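Local coordinates for protein ML032222a iGluR (Mnemiopsis leidyi, PDB 4YKJ) that probably serves as the ligand-binding domain of a comb-jelly ionotropic glutamate receptor, closing on small amino acids, here alanine and glycine, at residues G142-E147 and I186-V191; Q18-F23 and A89-T94. All coordinates share one frame; numbering follows the deposited sequence.

Contact 1. Residues G142-E147 and I186-V191; sequences GSRHPE and IDEGPV. With ALA (alanine), chain E.
Arg144 lays its guanidinium across the bound alanine, whose CB sits 3.2 Å above the centre of one face, while the edge of the same group grips Asp187 side-on. Arg144 NE reaches Asp187 OD1 at 2.7 Å through the syn lone pair, with that oxygen tilted 22° from the guanidinium plane; Arg144 NH2 meets Asp187 OD2 at 2.9 Å nearly in plane. The chain of Arg144 runs extended from CG to NE, CG anti to the backbone N (chi1 -173°), and this reach sets one face against the ligand methyl and the edge against the carboxylate. Asp187 OD2 also takes a weak bond from the backbone N of Glu188, and Arg144 NH1 has a second acid, Glu17, in a salt bridge. With a leucine in place of Arg144, Asp187 and Glu17 would probably both be left without their countercharge, and the methyl of the ligand would lose its flat cover. The two segments belong to the clamshell of the periplasmic-binding-protein clan: the start of helix 145-152, with Arg144 at the N-cap position, lies against the end of strand 183-188, where Glu188 holds the N-cap position of helix 189-195. His145 N donates to the ligand carboxylate, 2.9 Å to alanine O, and Glu188 OE1 comes within 2.7 Å of the ligand N, so both ends of the amino acid are met here. Glu188 OE2 lies at the edge of the His145 ring, 3.1 Å from His145 CD2; His145 ND1 is hydrogen-bonded to Asn95, and Glu188 OE1 to Tyr214. Pro146 packs its CG 3.6 Å from Asp187 OD1 and 3.8 Å from Glu188 CG.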
loop_
_atom_site.group_PDB
_atom_site.type_symbol
_atom_site.label_atom_id
_atom_site.label_comp_id
_atom_site.label_asym_id
_atom_site.label_seq_id
_atom_site.Cartn_x
_atom_site.Cartn_y
_atom_site.Cartn_z
ATOM N N GLY B 142 24.677 -1.030 0.791
ATOM C CA GLY B 142 24.640 -2.278 1.509
ATOM C C GLY B 142 23.639 -2.269 2.647
ATOM O O GLY B 142 23.473 -1.267 3.359
ATOM N N SER B 143 22.973 -3.407 2.826
ATOM C CA SER B 143 22.033 -3.625 3.937
ATOM C C SER B 143 20.846 -2.677 3.906
ATOM O O SER B 143 20.250 -2.368 4.936
ATOM C CB SER B 143 22.758 -3.598 5.286
ATOM O OG SER B 143 23.692 -4.667 5.360
ATOM N N ARG B 144 20.459 -2.267 2.724
ATOM C CA ARG B 144 19.297 -1.437 2.498
ATOM C C ARG B 144 18.369 -2.198 1.537
ATOM O O ARG B 144 18.784 -3.140 0.857
ATOM C CB ARG B 144 19.776 -0.102 1.916
ATOM C CG ARG B 144 18.778 1.017 1.736
ATOM C CD ARG B 144 19.475 2.162 1.049
ATOM N NE ARG B 144 18.587 3.205 0.551
ATOM C CZ ARG B 144 18.196 4.278 1.227
ATOM N NH1 ARG B 144 18.587 4.487 2.472
ATOM N NH2 ARG B 144 17.387 5.132 0.648
ATOM N N HIS B 145 17.120 -1.798 1.457
ATOM C CA HIS B 145 16.112 -2.574 0.761
ATOM C C HIS B 145 16.420 -2.877 -0.721
ATOM O O HIS B 145 16.221 -4.008 -1.144
ATOM C CB HIS B 145 14.747 -1.897 0.949
ATOM C CG HIS B 145 13.672 -2.393 0.034
ATOM N ND1 HIS B 145 12.998 -3.582 0.228
ATOM C CD2 HIS B 145 13.131 -1.813 -1.062
ATOM C CE1 HIS B 145 12.062 -3.694 -0.698
ATOM N NE2 HIS B 145 12.148 -2.657 -1.509
ATOM N N PRO B 146 16.838 -1.890 -1.530
ATOM C CA PRO B 146 17.039 -2.220 -2.955
ATOM C C PRO B 146 18.018 -3.372 -3.123
ATOM O O PRO B 146 17.756 -4.283 -3.924
ATOM C CB PRO B 146 17.557 -0.914 -3.544
ATOM C CG PRO B 146 16.913 0.157 -2.655
ATOM C CD PRO B 146 16.965 -0.442 -1.269
ATOM N N GLU B 147 19.115 -3.386 -2.371
ATOM C CA GLU B 147 20.046 -4.511 -2.424
ATOM C C GLU B 147 19.342 -5.817 -2.151
ATOM O O GLU B 147 19.578 -6.806 -2.867
ATOM C CB GLU B 147 21.173 -4.308 -1.406
ATOM C CG GLU B 147 22.198 -5.410 -1.406
ATOM C CD GLU B 147 23.121 -5.355 -0.232
ATOM O OE1 GLU B 147 22.640 -5.414 0.911
ATOM O OE2 GLU B 147 24.356 -5.276 -0.450
ATOM N N ILE B 186 21.149 2.705 -8.002
ATOM C CA ILE B 186 19.861 2.024 -7.961
ATOM C C ILE B 186 19.308 2.104 -6.543
ATOM O O ILE B 186 19.916 1.592 -5.616
ATOM C CB ILE B 186 20.011 0.548 -8.382
ATOM C CG1 ILE B 186 20.665 0.441 -9.769
ATOM C CG2 ILE B 186 18.657 -0.158 -8.349
ATOM C CD1 ILE B 186 21.064 -0.979 -10.131
ATOM N N ASP B 187 18.204 2.822 -6.366
ATOM C CA ASP B 187 17.622 3.036 -5.031
ATOM C C ASP B 187 16.109 3.153 -5.143
ATOM O O ASP B 187 15.498 2.381 -5.871
ATOM C CB ASP B 187 18.259 4.203 -4.282
ATOM C CG ASP B 187 18.030 4.110 -2.778
ATOM O OD1 ASP B 187 18.685 3.257 -2.127
ATOM O OD2 ASP B 187 17.177 4.869 -2.264
ATOM N N GLU B 188 15.497 4.047 -4.373
ATOM C CA GLU B 188 14.037 4.129 -4.285
ATOM C C GLU B 188 13.496 5.444 -4.786
ATOM O O GLU B 188 14.081 6.496 -4.545
ATOM C CB GLU B 188 13.575 3.918 -2.839
ATOM C CG GLU B 188 14.048 2.585 -2.298
ATOM C CD GLU B 188 13.728 2.345 -0.843
ATOM O OE1 GLU B 188 13.463 3.314 -0.098
ATOM O OE2 GLU B 188 13.765 1.170 -0.432
ATOM N N GLY B 189 12.367 5.370 -5.482
ATOM C CA GLY B 189 11.744 6.527 -6.090
ATOM C C GLY B 189 11.597 7.765 -5.218
ATOM O O GLY B 189 12.065 8.839 -5.579
ATOM N N PRO B 190 10.939 7.640 -4.066
ATOM C CA PRO B 190 10.681 8.868 -3.306
ATOM C C PRO B 190 11.953 9.503 -2.740
ATOM O O PRO B 190 12.059 10.741 -2.664
ATOM C CB PRO B 190 9.759 8.387 -2.178
ATOM C CG PRO B 190 9.081 7.146 -2.752
ATOM C CD PRO B 190 10.177 6.496 -3.544
ATOM N N VAL B 191 12.903 8.668 -2.346
ATOM C CA VAL B 191 14.163 9.151 -1.811
ATOM C C VAL B 191 14.934 9.926 -2.882
ATOM O O VAL B 191 15.459 11.020 -2.654
ATOM C CB VAL B 191 14.977 7.971 -1.296
ATOM C CG1 VAL B 191 16.363 8.399 -0.862
ATOM C CG2 VAL B 191 14.252 7.318 -0.146
HETATM N N ALA E . 13.448 2.272 2.411
HETATM C CA ALA E . 14.855 1.794 2.528
HETATM C C ALA E . 14.952 0.589 3.455
HETATM O O ALA E . 16.011 -0.057 3.539
HETATM C CB ALA E . 15.739 2.903 3.021
HETATM O OXT ALA E . 13.963 0.205 4.096
#

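Contact 2. Residues Q18-F23 and A89-T94. With ALA (alanine), chain E.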
loop_
_atom_site.group_PDB
_atom_site.type_symbol
_atom_site.label_atom_id
_atom_site.label_comp_id
_atom_site.label_asym_id
_atom_site.label_seq_id
_atom_site.Cartn_x
_atom_site.Cartn_y
_atom_site.Cartn_z
ATOM N N GLN B 18 16.450 12.046 4.495
ATOM C CA GLN B 18 15.616 13.181 4.114
ATOM C C GLN B 18 14.692 12.743 2.984
ATOM O O GLN B 18 15.127 12.032 2.098
ATOM C CB GLN B 18 16.517 14.352 3.704
ATOM C CG GLN B 18 17.389 14.777 4.875
ATOM C CD GLN B 18 18.280 15.963 4.622
ATOM O OE1 GLN B 18 18.168 16.648 3.608
ATOM N NE2 GLN B 18 19.173 16.226 5.575
ATOM N N PRO B 19 13.414 13.179 2.988
ATOM C CA PRO B 19 12.771 14.166 3.868
ATOM C C PRO B 19 11.987 13.513 4.998
ATOM O O PRO B 19 11.229 14.190 5.698
ATOM C CB PRO B 19 11.814 14.873 2.924
ATOM C CG PRO B 19 11.351 13.776 2.022
ATOM C CD PRO B 19 12.520 12.819 1.866
ATOM N N PHE B 20 12.170 12.212 5.189
ATOM C CA PHE B 20 11.483 11.466 6.228
ATOM C C PHE B 20 11.981 11.827 7.621
ATOM O O PHE B 20 11.186 12.052 8.532
ATOM C CB PHE B 20 11.593 9.968 5.935
ATOM C CG PHE B 20 11.012 9.610 4.605
ATOM C CD1 PHE B 20 9.634 9.653 4.414
ATOM C CD2 PHE B 20 11.812 9.298 3.519
ATOM C CE1 PHE B 20 9.068 9.352 3.176
ATOM C CE2 PHE B 20 11.239 9.017 2.285
ATOM C CZ PHE B 20 9.868 9.041 2.122
ATOM N N MET B 21 13.291 11.921 7.770
ATOM C CA MET B 21 13.920 12.323 9.012
ATOM C C MET B 21 15.175 13.108 8.741
ATOM O O MET B 21 15.967 12.758 7.857
ATOM C CB MET B 21 14.331 11.106 9.824
ATOM C CG MET B 21 13.226 10.441 10.544
ATOM S SD MET B 21 12.367 11.486 11.724
ATOM C CE MET B 21 12.101 10.364 13.076
ATOM N N PHE B 22 15.359 14.147 9.557
ATOM C CA PHE B 22 16.538 14.984 9.609
ATOM C C PHE B 22 17.036 14.887 11.038
ATOM O O PHE B 22 16.249 15.005 11.960
ATOM C CB PHE B 22 16.175 16.450 9.349
ATOM C CG PHE B 22 15.607 16.737 7.987
ATOM C CD1 PHE B 22 14.310 16.416 7.668
ATOM C CD2 PHE B 22 16.377 17.386 7.030
ATOM C CE1 PHE B 22 13.786 16.689 6.408
ATOM C CE2 PHE B 22 15.840 17.681 5.766
ATOM C CZ PHE B 22 14.549 17.318 5.467
ATOM N N PHE B 23 18.336 14.688 11.222
ATOM C CA PHE B 23 18.934 14.571 12.548
ATOM C C PHE B 23 20.017 15.628 12.705
ATOM O O PHE B 23 21.012 15.643 11.976
ATOM C CB PHE B 23 19.521 13.182 12.780
ATOM C CG PHE B 23 20.252 13.035 14.096
ATOM C CD1 PHE B 23 19.548 12.974 15.283
ATOM C CD2 PHE B 23 21.632 12.953 14.130
ATOM C CE1 PHE B 23 20.207 12.858 16.474
ATOM C CE2 PHE B 23 22.299 12.829 15.348
ATOM C CZ PHE B 23 21.578 12.763 16.504
ATOM N N ALA B 89 10.633 3.675 13.109
ATOM C CA ALA B 89 9.892 4.814 12.603
ATOM C C ALA B 89 10.748 5.510 11.552
ATOM O O ALA B 89 11.599 6.346 11.854
ATOM C CB ALA B 89 9.527 5.775 13.733
ATOM N N ILE B 90 10.552 5.120 10.296
ATOM C CA ILE B 90 11.345 5.618 9.166
ATOM C C ILE B 90 10.608 5.169 7.911
ATOM O O ILE B 90 9.571 4.515 8.014
ATOM C CB ILE B 90 12.811 5.053 9.247
ATOM C CG1 ILE B 90 13.845 5.900 8.473
ATOM C CG2 ILE B 90 12.851 3.586 8.819
ATOM C CD1 ILE B 90 13.805 7.378 8.673
ATOM N N ASP B 91 11.131 5.532 6.741
ATOM C CA ASP B 91 10.666 4.921 5.499
ATOM C C ASP B 91 11.195 3.499 5.394
ATOM O O ASP B 91 12.237 3.280 4.760
ATOM C CB ASP B 91 11.102 5.742 4.280
ATOM C CG ASP B 91 12.605 5.976 4.179
ATOM O OD1 ASP B 91 13.253 6.358 5.167
ATOM O OD2 ASP B 91 13.147 5.846 3.032
ATOM N N LEU B 92 10.509 2.548 6.021
ATOM C CA LEU B 92 10.993 1.168 6.056
ATOM C C LEU B 92 10.257 0.381 4.984
ATOM O O LEU B 92 9.035 0.202 5.014
ATOM C CB LEU B 92 10.778 0.522 7.429
ATOM C CG LEU B 92 11.519 -0.813 7.600
ATOM C CD1 LEU B 92 13.023 -0.624 7.643
ATOM C CD2 LEU B 92 11.033 -1.536 8.842
ATOM N N SER B 93 10.998 -0.075 3.980
ATOM C CA SER B 93 10.391 -0.801 2.875
ATOM C C SER B 93 9.978 -2.205 3.258
ATOM O O SER B 93 10.676 -2.885 4.007
ATOM C CB SER B 93 11.379 -0.923 1.728
ATOM O OG SER B 93 11.769 0.370 1.310
ATOM N N THR B 94 8.865 -2.628 2.692
ATOM C CA THR B 94 8.354 -3.992 2.828
ATOM C C THR B 94 9.101 -4.959 1.912
ATOM O O THR B 94 9.161 -4.761 0.693
ATOM C CB THR B 94 6.836 -4.049 2.543
ATOM O OG1 THR B 94 6.570 -3.478 1.247
ATOM C CG2 THR B 94 6.056 -3.301 3.624
HETATM N N ALA E . 13.448 2.272 2.411
HETATM C CA ALA E . 14.855 1.794 2.528
HETATM C C ALA E . 14.952 0.589 3.455
HETATM O O ALA E . 16.011 -0.057 3.539
HETATM C CB ALA E . 15.739 2.903 3.021
HETATM O OXT ALA E . 13.963 0.205 4.096
#
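Phe20 directs its CB toward the 89-94 segment, with Asp91 OD1 4.0 Å away and Ile90 CD1 somewhat farther. Beyond CB one face of the ring lies against the Asp91 side chain: Phe20 CD2 comes 3.5 Å from Asp91 CG, and Phe20 CE2 stands 3.8 Å from Asp91 OD2. Asp91 CB sits over the ring's centre, 3.8 Å from the centroid and 13° off the normal, a CH-pi contact; at the far end Phe20 CZ is 4.1 Å from Asp91 CB. The carboxylate is stacked on the ring, the two planes only 14° apart. Asp91 CG stands between its own backbone N and carbonyl carbon (chi1 56°), which brings the carboxylate over the CD2-CE2 side of the ring. Beside this stack Met21 CG packs 3.6 Å from Ile90 CD1, its chain bent at both later torsions. Phe20 and Met21 form a classic beta bulge, both facing Glu17, and Asp91 is the centre of an inverse gamma turn. Past that turn the chain meets the ligand: Ser93 N donates to alanine OXT in an almost straight bond, while Asp91 O and Ser93 OG each approach the ligand N. Glu17 brings a like charge close to Asp91 OD2, which may raise the proton affinity of one of the pair. Met37 and Val38 of helix 37-49 touch Phe20, Val191 of helix 189-195 packs on Asp91, and Tyr214 of strand 202-218 touches both, meeting the Phe20 ring nearly at right angles.

How the contacts relate
Contact 2 closes before contact 1 opens along the chain; their centres lie about 12 Å apart, and both touch the bound alanine. They share the mixed sheet that includes strands 91-93 and 183-188, and they touch directly: Glu188 OE2 lies 2.8 Å from Ser93 OG, a probable hydrogen bond, and His145 CG packs 3.2 Å from Ser93 CB. Contact 2 joins the 18-23 segment to the chain leaving the parallel sheet at 87-89; contact 1 joins the start of helix 145-152 to the end of strand 183-188 and the helix that follows it. Both contribute bonds to the ligand carboxylate, consistent with the two-lobed clamshell of this family, in which separate parts of the chain converge on one amino acid.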